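Local coordinates for protein class D beta-lactamase (Fusobacterium nucleatum subsp. polymorphum, PDB 4IED) that probably hydrolyses the amide bond of beta-lactam antibiotics such as penicillins, giving substituted beta-amino acids and so conferring antibiotic resistance, at residues R122-L127 / K135-E140; N128-G133 / V158-L163. All blocks are in the same frame, centred on the assembly; numbering follows the deposited sequence.

Overall arrangement
Both contacts hang on helix 108-130: contact 1 uses residues 122-127 near its C-terminal end, contact 2 its final residues and the turn that follows. Their segments alternate along the chain, and they meet where Tyr132 N lies 3.0 Å from Leu127 O, a probable hydrogen bond. The centres of contacts 1 and 2 are about 14 Å apart. Contact 2 lies deeper, its centre about 11 Å from the chain centre, and joins the helix end to helix 154-165 through two leucines and a tyrosine, with one backbone carbonyl. Contact 1, its centre about 17 Å out, folds the following loop back on the helix; it is the larger, with an apolar plug inside and glutamine and lysine toward the surface.

Contact 1 (R122-L127 / K135-E140); sequences RMQEGL and KEIGSE
Ile137 plugs the loop 135-140 into the side of helix 108-130, and its CD1 methyl settles among Met123, Gln124 and Leu127. The inner side is tight. Leu127 CD1 presses on Ile137 CG1 at 3.4 Å, closer than usual for two carbons, while the same isoleucine's CD1 sits 3.7 Å from Met123 CG and 3.5 Å from the backbone Gln124 N. With CG1 anti to its own carbonyl carbon (chi1 -64°), the longer branch of Ile137 reaches the helix. The end of Met123 leads away from the loop, and its side chain also touches Phe144; Phe59 adds to the packing around Leu127.

Toward the surface the fit is slacker. Lys135 CG comes 3.8 Å from the backbone Leu127 O, in the last turns of the helix, and its NZ turns off to bond Asn131 OD1 and Gly133 O. Glu136, exposed, points away; with Asn134 it belongs to a magnesium site seen for this protein but not occupied here. Beyond Ile137 the chain reverses in a type II' beta turn, Ile137 to Glu140, with Gly138 at positive phi. The whole is a helix followed by a loop that doubles back along it, within the transpeptidase-like fold of class D beta-lactamases.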
ATOM      1  N   ARG A 122      -2.644 -20.727   3.496  1.00  7.16           N
ATOM      2  CA  ARG A 122      -3.762 -19.729   3.457  1.00  6.59           C
ATOM      3  C   ARG A 122      -3.248 -18.426   2.896  1.00  5.67           C
ATOM      4  O   ARG A 122      -3.958 -17.728   2.143  1.00  5.51           O
ATOM      5  CB  ARG A 122      -4.362 -19.497   4.836  1.00  6.93           C
ATOM      6  CG  ARG A 122      -5.147 -20.695   5.331  1.00  7.92           C
ATOM      7  CD  ARG A 122      -5.978 -20.414   6.575  1.00  8.47           C
ATOM      8  NE  ARG A 122      -5.115 -20.121   7.704  1.00  8.32           N
ATOM      9  CZ  ARG A 122      -5.633 -20.035   8.940  1.00  8.78           C
ATOM     10  NH1 ARG A 122      -6.982 -20.135   9.163  1.00  9.86           N
ATOM     11  NH2 ARG A 122      -4.812 -19.849   9.942  1.00  8.99           N
ATOM     12  N   MET A 123      -2.001 -18.068   3.166  1.00  5.01           N
ATOM     13  CA  MET A 123      -1.473 -16.873   2.608  1.00  4.70           C
ATOM     14  C   MET A 123      -1.396 -16.981   1.075  1.00  4.60           C
ATOM     15  O   MET A 123      -1.727 -16.084   0.337  1.00  4.47           O
ATOM     16  CB  MET A 123      -0.051 -16.559   3.145  1.00  4.77           C
ATOM     17  CG  MET A 123       0.522 -15.212   2.736  1.00  4.90           C
ATOM     18  SD  MET A 123      -0.395 -13.741   3.270  1.00  5.25           S
ATOM     19  CE  MET A 123       0.256 -13.656   4.929  1.00  5.42           C
ATOM     20  N   GLN A 124      -0.857 -18.103   0.583  1.00  4.84           N
ATOM     21  CA  GLN A 124      -0.794 -18.360  -0.856  1.00  5.02           C
ATOM     22  C   GLN A 124      -2.159 -18.268  -1.505  1.00  5.22           C
ATOM     23  O   GLN A 124      -2.335 -17.683  -2.576  1.00  5.16           O
ATOM     24  CB  GLN A 124      -0.129 -19.692  -1.155  1.00  5.57           C
ATOM     25  CG  GLN A 124       0.064 -19.908  -2.626  1.00  5.96           C
ATOM     26  CD  GLN A 124       1.192 -19.102  -3.166  1.00  5.88           C
ATOM     27  OE1 GLN A 124       1.003 -18.102  -3.981  1.00  6.14           O
ATOM     28  NE2 GLN A 124       2.338 -19.414  -2.744  1.00  6.29           N
ATOM     29  N   GLU A 125      -3.181 -18.881  -0.849  1.00  6.02           N
ATOM     30  CA  GLU A 125      -4.522 -18.870  -1.423  1.00  6.96           C
ATOM     31  C   GLU A 125      -5.000 -17.432  -1.512  1.00  6.13           C
ATOM     32  O   GLU A 125      -5.665 -17.059  -2.493  1.00  6.20           O
ATOM     33  CB  GLU A 125      -5.416 -19.717  -0.517  1.00  9.08           C
ATOM     34  CG  GLU A 125      -5.258 -21.215  -0.805  1.00 11.87           C
ATOM     35  CD  GLU A 125      -5.853 -22.205   0.161  1.00 16.98           C
ATOM     36  OE1 GLU A 125      -5.851 -23.402  -0.314  1.00 18.46           O
ATOM     37  OE2 GLU A 125      -6.226 -21.851   1.342  1.00 20.78           O
ATOM     38  N   GLY A 126      -4.684 -16.576  -0.531  1.00  5.68           N
ATOM     39  CA  GLY A 126      -5.026 -15.182  -0.562  1.00  5.35           C
ATOM     40  C   GLY A 126      -4.407 -14.360  -1.676  1.00  4.95           C
ATOM     41  O   GLY A 126      -5.057 -13.620  -2.403  1.00  5.10           O
ATOM     42  N   LEU A 127      -3.086 -14.565  -1.819  1.00  4.62           N
ATOM     43  CA  LEU A 127      -2.338 -13.914  -2.904  1.00  4.62           C
ATOM     44  C   LEU A 127      -2.907 -14.361  -4.282  1.00  4.53           C
ATOM     45  O   LEU A 127      -3.021 -13.595  -5.204  1.00  4.62           O
ATOM     46  CB  LEU A 127      -0.855 -14.239  -2.868  1.00  4.93           C
ATOM     47  CG  LEU A 127      -0.045 -13.727  -1.654  1.00  5.31           C
ATOM     48  CD1 LEU A 127       1.444 -14.137  -1.724  1.00  5.67           C
ATOM     49  CD2 LEU A 127      -0.175 -12.241  -1.530  1.00  5.76           C
ATOM     50  N   LYS A 135       2.969 -13.266  -6.781  1.00  5.64           N
ATOM     51  CA  LYS A 135       2.359 -14.302  -5.904  1.00  5.73           C
ATOM     52  C   LYS A 135       3.439 -15.227  -5.255  1.00  5.93           C
ATOM     53  O   LYS A 135       3.141 -16.336  -4.817  1.00  6.23           O
ATOM     54  CB  LYS A 135       1.296 -15.142  -6.595  1.00  6.03           C
ATOM     55  CG  LYS A 135       0.148 -14.361  -7.221  1.00  5.94           C
ATOM     56  CD  LYS A 135      -0.593 -15.087  -8.307  1.00  6.36           C
ATOM     57  CE  LYS A 135       0.083 -15.064  -9.679  1.00  6.63           C
ATOM     58  NZ  LYS A 135       0.192 -13.743 -10.305  1.00  6.44           N
ATOM     59  N   GLU A 136       4.652 -14.772  -5.081  1.00  5.88           N
ATOM     60  CA  GLU A 136       5.703 -15.641  -4.552  1.00  6.16           C
ATOM     61  C   GLU A 136       5.866 -15.388  -3.038  1.00  6.02           C
ATOM     62  O   GLU A 136       6.108 -14.233  -2.623  1.00  5.71           O
ATOM     63  CB  GLU A 136       6.999 -15.324  -5.248  1.00  6.32           C
ATOM     64  CG  GLU A 136       6.910 -15.629  -6.740  1.00  6.59           C
ATOM     65  CD  GLU A 136       6.743 -17.109  -7.001  1.00  7.04           C
ATOM     66  OE1 GLU A 136       7.532 -17.918  -6.489  1.00  7.45           O
ATOM     67  OE2 GLU A 136       5.895 -17.446  -7.830  1.00  7.19           O
ATOM     68  N   ILE A 137       5.828 -16.461  -2.296  1.00  6.64           N
ATOM     69  CA  ILE A 137       6.040 -16.458  -0.873  1.00  7.54           C
ATOM     70  C   ILE A 137       7.433 -17.000  -0.516  1.00  7.87           C
ATOM     71  O   ILE A 137       7.925 -16.765   0.606  1.00  8.56           O
ATOM     72  CB  ILE A 137       4.907 -17.139  -0.071  1.00  8.53           C
ATOM     73  CG1 ILE A 137       3.625 -16.317  -0.291  1.00  8.94           C
ATOM     74  CG2 ILE A 137       5.323 -17.373   1.388  1.00  9.43           C
ATOM     75  CD1 ILE A 137       2.489 -17.176   0.224  1.00 10.08           C
ATOM     76  N   GLY A 138       8.053 -17.847  -1.338  1.00  8.18           N
ATOM     77  CA  GLY A 138       9.363 -18.428  -0.896  1.00  8.55           C
ATOM     78  C   GLY A 138       9.163 -19.285   0.345  1.00  9.02           C
ATOM     79  O   GLY A 138       8.171 -19.948   0.541  1.00  9.96           O
ATOM     80  N   SER A 139      10.165 -19.249   1.228  1.00  8.64           N
ATOM     81  CA  SER A 139      10.219 -20.050   2.424  1.00  9.37           C
ATOM     82  C   SER A 139      10.372 -19.202   3.676  1.00  8.98           C
ATOM     83  O   SER A 139      10.871 -19.724   4.696  1.00 10.00           O
ATOM     84  CB  SER A 139      11.415 -21.025   2.308  1.00 10.08           C
ATOM     85  OG  SER A 139      12.639 -20.349   2.197  1.00 10.85           O
ATOM     86  N   GLU A 140       9.868 -17.976   3.686  1.00  8.43           N
ATOM     87  CA  GLU A 140       9.992 -17.026   4.823  1.00  8.20           C
ATOM     88  C   GLU A 140       8.601 -16.395   4.981  1.00  7.22           C
ATOM     89  O   GLU A 140       8.262 -15.381   4.398  1.00  6.63           O
ATOM     90  CB  GLU A 140      11.028 -15.927   4.577  1.00  8.61           C
ATOM     91  CG  GLU A 140      12.464 -16.450   4.523  1.00  9.52           C
ATOM     92  CD  GLU A 140      13.073 -16.789   5.825  1.00 10.39           C
ATOM     93  OE1 GLU A 140      12.465 -16.436   6.859  1.00 10.77           O
ATOM     94  OE2 GLU A 140      14.146 -17.417   5.852  1.00 12.44           O
TER

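Contact 2 (N128-G133 / V158-L163); sequences NKLNYG and VKLLNL
Leu160 of helix 154-165 reaches across to the end of helix 108-130 and fits against Leu130 and Tyr132, its two methyls dividing the work. The contact between side chains is wholly apolar. Leu160 CD1 lies 3.5 Å from Tyr132 CD2 and 3.9 Å from Tyr132 CE2, so it meets the CD2-CE2 bond of the ring obliquely, the two side chains crossing at about a right angle. With CG anti to the backbone N (chi1 -172°), the tyrosine ring swings out to bring that bond to the leucine. The other methyl, Leu160 CD2, approaches Leu130 CD2 more loosely, at 4.2 Å.

One contact joins side chain to backbone: Leu160 CD2 also rests 3.5 Å from the carbonyl oxygen Leu130 O, at the last turn of the helix.

Aromatic and apolar neighbours extend the cluster. Phe59 stacks edge-to-face with the Tyr132 ring, and Phe62 of helix 62-69 touches both Leu130 and Leu160, tying a third helix into the same core.

Backbone bonds shape the helix end. Asn131, at positive phi, leaves the helix in a Schellman motif: Tyr132 N probably makes the 6→1 bond to Leu127 O, and Asn131 N the weak 5→2 bond to Asn128 O. This Schellman-capped end packs on helix 154-165, whose Val158 touches strands 29-35 and 221-229, so the contact links the helical part of the class D beta-lactamase fold to a helix lying on its antiparallel sheet.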
ATOM      1  N   ASN A 128      -3.274 -15.650  -4.354  1.00  4.70           N
ATOM      2  CA  ASN A 128      -3.703 -16.216  -5.618  1.00  4.96           C
ATOM      3  C   ASN A 128      -5.103 -15.702  -5.965  1.00  5.67           C
ATOM      4  O   ASN A 128      -5.381 -15.379  -7.140  1.00  5.89           O
ATOM      5  CB  ASN A 128      -3.704 -17.730  -5.559  1.00  5.24           C
ATOM      6  CG  ASN A 128      -2.298 -18.315  -5.651  1.00  5.28           C
ATOM      7  OD1 ASN A 128      -1.336 -17.562  -5.750  1.00  5.21           O
ATOM      8  ND2 ASN A 128      -2.172 -19.590  -5.628  1.00  5.85           N
ATOM      9  N   LYS A 129      -5.959 -15.551  -4.933  1.00  6.59           N
ATOM     10  CA  LYS A 129      -7.331 -14.996  -5.102  1.00  7.86           C
ATOM     11  C   LYS A 129      -7.261 -13.538  -5.578  1.00  7.18           C
ATOM     12  O   LYS A 129      -8.078 -13.102  -6.423  1.00  7.39           O
ATOM     13  CB  LYS A 129      -8.100 -15.137  -3.844  1.00 10.13           C
ATOM     14  CG  LYS A 129      -8.628 -16.524  -3.622  1.00 13.54           C
ATOM     15  CD  LYS A 129      -8.908 -16.665  -2.139  1.00 16.81           C
ATOM     16  CE  LYS A 129     -10.091 -15.861  -1.771  1.00 18.49           C
ATOM     17  NZ  LYS A 129     -10.496 -16.317  -0.407  1.00 19.69           N
ATOM     18  N   LEU A 130      -6.301 -12.765  -5.039  1.00  6.07           N
ATOM     19  CA  LEU A 130      -6.018 -11.426  -5.472  1.00  6.17           C
ATOM     20  C   LEU A 130      -5.260 -11.262  -6.758  1.00  5.89           C
ATOM     21  O   LEU A 130      -5.114 -10.165  -7.277  1.00  6.25           O
ATOM     22  CB  LEU A 130      -5.225 -10.673  -4.376  1.00  6.15           C
ATOM     23  CG  LEU A 130      -5.946 -10.375  -3.077  1.00  6.56           C
ATOM     24  CD1 LEU A 130      -5.010 -10.148  -1.922  1.00  6.39           C
ATOM     25  CD2 LEU A 130      -7.010  -9.280  -3.200  1.00  7.53           C
ATOM     26  N   ASN A 131      -4.668 -12.380  -7.246  1.00  5.49           N
ATOM     27  CA  ASN A 131      -3.706 -12.367  -8.300  1.00  5.23           C
ATOM     28  C   ASN A 131      -2.616 -11.265  -8.045  1.00  5.25           C
ATOM     29  O   ASN A 131      -2.288 -10.479  -8.926  1.00  5.58           O
ATOM     30  CB  ASN A 131      -4.326 -12.122  -9.649  1.00  5.61           C
ATOM     31  CG  ASN A 131      -3.365 -12.415 -10.775  1.00  5.68           C
ATOM     32  OD1 ASN A 131      -2.544 -13.371 -10.717  1.00  5.64           O
ATOM     33  ND2 ASN A 131      -3.465 -11.630 -11.825  1.00  6.05           N
ATOM     34  N   TYR A 132      -2.096 -11.239  -6.811  1.00  5.32           N
ATOM     35  CA  TYR A 132      -1.234 -10.161  -6.274  1.00  5.02           C
ATOM     36  C   TYR A 132       0.191 -10.288  -6.790  1.00  5.07           C
ATOM     37  O   TYR A 132       0.974 -11.162  -6.359  1.00  5.13           O
ATOM     38  CB  TYR A 132      -1.222 -10.191  -4.724  1.00  4.83           C
ATOM     39  CG  TYR A 132      -0.511  -9.012  -4.094  1.00  4.60           C
ATOM     40  CD1 TYR A 132       0.834  -8.988  -3.963  1.00  4.57           C
ATOM     41  CD2 TYR A 132      -1.235  -7.903  -3.581  1.00  4.48           C
ATOM     42  CE1 TYR A 132       1.453  -7.876  -3.418  1.00  4.44           C
ATOM     43  CE2 TYR A 132      -0.604  -6.827  -3.033  1.00  4.36           C
ATOM     44  CZ  TYR A 132       0.760  -6.788  -2.939  1.00  4.34           C
ATOM     45  OH  TYR A 132       1.383  -5.746  -2.324  1.00  4.29           O
ATOM     46  N   GLY A 133       0.591  -9.386  -7.690  1.00  5.10           N
ATOM     47  CA  GLY A 133       1.937  -9.396  -8.176  1.00  5.20           C
ATOM     48  C   GLY A 133       2.381 -10.752  -8.665  1.00  5.50           C
ATOM     49  O   GLY A 133       1.632 -11.456  -9.343  1.00  5.73           O
ATOM     50  N   VAL A 158      -2.354  -0.292  -8.549  1.00  5.36           N
ATOM     51  CA  VAL A 158      -3.473   0.573  -8.933  1.00  5.64           C
ATOM     52  C   VAL A 158      -4.673  -0.262  -9.308  1.00  5.81           C
ATOM     53  O   VAL A 158      -5.804   0.078  -8.952  1.00  5.85           O
ATOM     54  CB  VAL A 158      -3.011   1.537 -10.043  1.00  6.00           C
ATOM     55  CG1 VAL A 158      -4.251   2.250 -10.638  1.00  6.38           C
ATOM     56  CG2 VAL A 158      -2.049   2.550  -9.482  1.00  6.05           C
ATOM     57  N   LYS A 159      -4.466  -1.336 -10.075  1.00  6.23           N
ATOM     58  CA  LYS A 159      -5.605  -2.189 -10.466  1.00  7.09           C
ATOM     59  C   LYS A 159      -6.301  -2.770  -9.255  1.00  6.33           C
ATOM     60  O   LYS A 159      -7.544  -2.741  -9.135  1.00  6.48           O
ATOM     61  CB  LYS A 159      -5.154  -3.248 -11.471  1.00  8.53           C
ATOM     62  CG  LYS A 159      -4.779  -2.707 -12.852  1.00 12.29           C
ATOM     63  CD  LYS A 159      -4.469  -3.709 -13.944  1.00 16.17           C
ATOM     64  CE  LYS A 159      -3.934  -3.009 -15.236  1.00 22.58           C
ATOM     65  NZ  LYS A 159      -3.308  -3.973 -16.247  1.00 25.52           N
ATOM     66  N   LEU A 160      -5.526  -3.248  -8.282  1.00  5.70           N
ATOM     67  CA  LEU A 160      -6.075  -3.801  -7.083  1.00  5.72           C
ATOM     68  C   LEU A 160      -6.824  -2.768  -6.246  1.00  5.34           C
ATOM     69  O   LEU A 160      -7.904  -3.017  -5.664  1.00  5.44           O
ATOM     70  CB  LEU A 160      -5.053  -4.466  -6.200  1.00  5.72           C
ATOM     71  CG  LEU A 160      -4.561  -5.830  -6.574  1.00  6.44           C
ATOM     72  CD1 LEU A 160      -3.279  -6.145  -5.793  1.00  6.82           C
ATOM     73  CD2 LEU A 160      -5.616  -6.865  -6.381  1.00  6.80           C
ATOM     74  N   LEU A 161      -6.267  -1.572  -6.174  1.00  5.28           N
ATOM     75  CA  LEU A 161      -6.814  -0.512  -5.309  1.00  5.36           C
ATOM     76  C   LEU A 161      -8.096   0.034  -5.938  1.00  5.73           C
ATOM     77  O   LEU A 161      -9.019   0.366  -5.219  1.00  5.88           O
ATOM     78  CB  LEU A 161      -5.772   0.579  -5.115  1.00  5.31           C
ATOM     79  CG  LEU A 161      -4.664   0.126  -4.200  1.00  5.01           C
ATOM     80  CD1 LEU A 161      -3.438   1.045  -4.347  1.00  5.04           C
ATOM     81  CD2 LEU A 161      -5.014   0.006  -2.695  1.00  4.94           C
ATOM     82  N   ASN A 162      -8.138   0.137  -7.259  1.00  5.95           N
ATOM     83  CA  ASN A 162      -9.374   0.517  -7.942  1.00  6.39           C
ATOM     84  C   ASN A 162     -10.515  -0.430  -7.563  1.00  6.50           C
ATOM     85  O   ASN A 162     -11.652  -0.024  -7.263  1.00  6.80           O
ATOM     86  CB  ASN A 162      -9.163   0.581  -9.444  1.00  6.66           C
ATOM     87  CG  ASN A 162     -10.497   0.862 -10.146  1.00  7.26           C
ATOM     88  OD1 ASN A 162     -11.132   1.870  -9.937  1.00  8.18           O
ATOM     89  ND2 ASN A 162     -10.864  -0.034 -10.917  1.00  7.53           N
ATOM     90  N   LEU A 163     -10.228  -1.696  -7.549  1.00  6.31           N
ATOM     91  CA  LEU A 163     -11.239  -2.710  -7.145  1.00  6.46           C
ATOM     92  C   LEU A 163     -11.595  -2.633  -5.622  1.00  6.34           C
ATOM     93  O   LEU A 163     -12.771  -2.677  -5.230  1.00  6.65           O
ATOM     94  CB  LEU A 163     -10.808  -4.108  -7.536  1.00  6.40           C
ATOM     95  CG  LEU A 163     -10.673  -4.336  -9.024  1.00  6.77           C
ATOM     96  CD1 LEU A 163      -9.921  -5.673  -9.279  1.00  6.77           C
ATOM     97  CD2 LEU A 163     -11.983  -4.229  -9.727  1.00  7.47           C
TER